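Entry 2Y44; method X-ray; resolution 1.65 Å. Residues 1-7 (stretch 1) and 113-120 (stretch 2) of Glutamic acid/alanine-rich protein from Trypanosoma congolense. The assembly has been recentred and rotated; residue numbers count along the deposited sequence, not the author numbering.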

# COMPACT_ATOMS: atom_id res chain seq x y z
N LYS A 1 28.75 -12.58 6.50
CA LYS A 1 29.70 -11.52 6.01
C LYS A 1 28.98 -10.19 5.93
O LYS A 1 27.75 -10.17 5.96
CB LYS A 1 30.25 -11.89 4.64
CG LYS A 1 31.09 -13.17 4.68
CD LYS A 1 32.23 -13.04 5.68
CE LYS A 1 33.46 -12.34 5.10
NZ LYS A 1 34.73 -12.98 5.59
N VAL A 2 29.73 -9.08 5.88
CA VAL A 2 29.08 -7.78 6.02
C VAL A 2 28.11 -7.49 4.85
O VAL A 2 27.10 -6.82 5.04
CB VAL A 2 30.10 -6.65 6.16
CG1 VAL A 2 30.89 -6.48 4.87
CG2 VAL A 2 29.39 -5.31 6.55
N GLU A 3 28.42 -8.00 3.65
CA GLU A 3 27.48 -7.81 2.53
C GLU A 3 26.11 -8.39 2.88
O GLU A 3 25.06 -7.83 2.56
CB GLU A 3 28.03 -8.43 1.24
CG GLU A 3 27.13 -8.27 0.03
CD GLU A 3 27.75 -8.80 -1.26
OE1 GLU A 3 28.67 -9.65 -1.19
OE2 GLU A 3 27.27 -8.39 -2.35
N GLU A 4 26.11 -9.58 3.46
CA GLU A 4 24.86 -10.21 3.81
C GLU A 4 24.11 -9.43 4.88
O GLU A 4 22.89 -9.34 4.86
CB GLU A 4 25.19 -11.61 4.31
CG GLU A 4 24.19 -12.56 3.94
CD GLU A 4 23.54 -13.08 5.15
OE1 GLU A 4 22.87 -12.25 5.82
OE2 GLU A 4 23.84 -14.24 5.50
N VAL A 5 24.86 -8.89 5.84
CA VAL A 5 24.26 -8.13 6.94
C VAL A 5 23.60 -6.88 6.42
O VAL A 5 22.48 -6.56 6.82
CB VAL A 5 25.29 -7.76 7.99
CG1 VAL A 5 24.66 -6.89 9.08
CG2 VAL A 5 25.88 -9.04 8.64
N GLN A 6 24.28 -6.19 5.52
CA GLN A 6 23.75 -4.95 4.96
C GLN A 6 22.56 -5.24 4.07
O GLN A 6 21.58 -4.49 4.03
CB GLN A 6 24.81 -4.23 4.15
CG GLN A 6 25.88 -3.52 5.00
CD GLN A 6 25.38 -2.25 5.73
OE1 GLN A 6 24.19 -2.12 6.09
NE2 GLN A 6 26.29 -1.28 5.91
N THR A 7 22.61 -6.38 3.39
CA THR A 7 21.49 -6.76 2.51
C THR A 7 20.25 -7.18 3.33
O THR A 7 19.12 -6.83 3.00
CB THR A 7 21.99 -7.84 1.48
OG1 THR A 7 23.06 -7.27 0.72
CG2 THR A 7 20.91 -8.25 0.55
N GLU A 113 34.22 -6.03 13.42
CA GLU A 113 33.67 -4.71 13.67
C GLU A 113 32.69 -4.24 12.59
O GLU A 113 31.60 -3.78 12.94
CB GLU A 113 34.76 -3.67 13.93
CG GLU A 113 34.19 -2.27 14.16
CD GLU A 113 34.83 -1.53 15.32
OE1 GLU A 113 35.49 -2.18 16.17
OE2 GLU A 113 34.68 -0.29 15.38
N PRO A 114 33.04 -4.39 11.30
CA PRO A 114 32.11 -3.86 10.29
C PRO A 114 30.77 -4.58 10.35
O PRO A 114 29.73 -4.01 10.02
CB PRO A 114 32.82 -4.15 8.96
CG PRO A 114 34.30 -4.13 9.33
CD PRO A 114 34.31 -4.83 10.68
N ILE A 115 30.79 -5.82 10.81
CA ILE A 115 29.56 -6.60 10.89
C ILE A 115 28.72 -6.13 12.09
O ILE A 115 27.53 -5.88 11.96
CB ILE A 115 29.86 -8.11 10.98
CG1 ILE A 115 30.17 -8.64 9.58
CG2 ILE A 115 28.70 -8.87 11.59
CD1 ILE A 115 31.27 -9.64 9.53
N ARG A 116 29.35 -5.92 13.24
CA ARG A 116 28.58 -5.41 14.39
C ARG A 116 27.99 -4.06 14.06
O ARG A 116 26.89 -3.71 14.52
CB ARG A 116 29.48 -5.28 15.63
CG ARG A 116 29.90 -6.59 16.19
CD ARG A 116 30.40 -6.43 17.60
NE ARG A 116 30.76 -7.72 18.17
CZ ARG A 116 31.59 -7.88 19.21
NH1 ARG A 116 32.14 -6.83 19.81
NH2 ARG A 116 31.87 -9.12 19.62
N THR A 117 28.81 -3.23 13.42
CA THR A 117 28.45 -1.86 13.07
C THR A 117 27.31 -1.80 12.07
O THR A 117 26.40 -0.98 12.22
CB THR A 117 29.67 -1.11 12.52
OG1 THR A 117 30.70 -1.06 13.53
CG2 THR A 117 29.29 0.30 12.09
N ALA A 118 27.39 -2.63 11.02
CA ALA A 118 26.35 -2.67 9.98
C ALA A 118 25.02 -3.10 10.64
O ALA A 118 23.96 -2.51 10.37
CB ALA A 118 26.74 -3.65 8.86
N ALA A 119 25.10 -4.09 11.54
CA ALA A 119 23.92 -4.51 12.28
C ALA A 119 23.38 -3.45 13.25
O ALA A 119 22.17 -3.17 13.28
CB ALA A 119 24.13 -5.86 12.98
N LYS A 120 24.29 -2.84 14.03
CA LYS A 120 23.87 -1.87 15.03
C LYS A 120 23.24 -0.65 14.35
O LYS A 120 22.21 -0.13 14.83
CB LYS A 120 25.05 -1.46 15.91
CG LYS A 120 24.66 -0.45 16.98
CD LYS A 120 25.91 0.19 17.58
CE LYS A 120 25.50 1.02 18.82
NZ LYS A 120 26.75 1.46 19.51

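Two helices that run side by side need no hydrogen bond between them if their facing side chains are apolar and fit closely, and these two stretches of a trypanosome glutamic acid/alanine-rich protein illustrate the principle on a small scale. Helix 2-7 and helix 113-120 point the same way, their N-to-C directions differing by 1°, with axes 9.0 Å apart at closest approach. Some 307 Å² of surface, summed over both sides, is buried between them, all of it by van der Waals packing.

Lys-1 contributes mainly backbone. Its CA-to-CB bond points away from the partner helix, and its C atom lies 4.1 Å from CG1 of Ile-115. A long, charged chain suits this exposed position because it can remain in solvent. Its carbonyl still serves the helix, with Lys-1 O accepting a hydrogen bond from Val-5 N at 3.2 Å.

Val-2 is the first residue directed toward the partner. Its CG2 lies 3.9 Å from CB of Ala-118 and 4.3 Å from CB of Pro-114, while its CB sits 4.0 Å from CG1 of Ile-115. A branched side chain thus meets three residues without needing length. Ile-115 starts out sideways, but its end comes nearer to the first helix, where it packs against both valines. The same CG2 of Val-2 approaches Pro-114 O at 3.7 Å; that carbonyl is already engaged by Ala-118 N, at 2.9 Å, within its own helix.

Glu-3 and Glu-4 lie out of reach of the second stretch, so their carboxylates are kept from the apolar seam.

Val-5, one helical turn after Val-2, is buried and again points toward the partner. With chi1 in the t well, its two methyls spread over different neighbours: CG2 lies 4.1 Å from CG2 of Ile-115, whereas CG1 reaches CB of Ala-118 at 3.9 Å and CB of Ala-119 at 4.1 Å. The small alanines leave room for the valine methyls between backbones whose CA atoms, in Val-5 and Ala-119, are 6.5 Å apart; the nearest pair is at the start, Val-2 CA and Ile-115 CA, at 5.0 Å.

Gln-6 leaves its backbone sideways, yet with chi1 and chi2 both m its end turns nearer, placing CD 3.7 Å from CB of Ala-118. The amide group therefore covers the edge of the alanine contact through packing alone. Ala-118, pointing toward the first helix, touches Val-2, Val-5 and Gln-6 with its single methyl.

Thr-7 is beyond contact; its OG1 donates instead to Glu-3 O at 2.8 Å, satisfying the hydroxyl within its own helix.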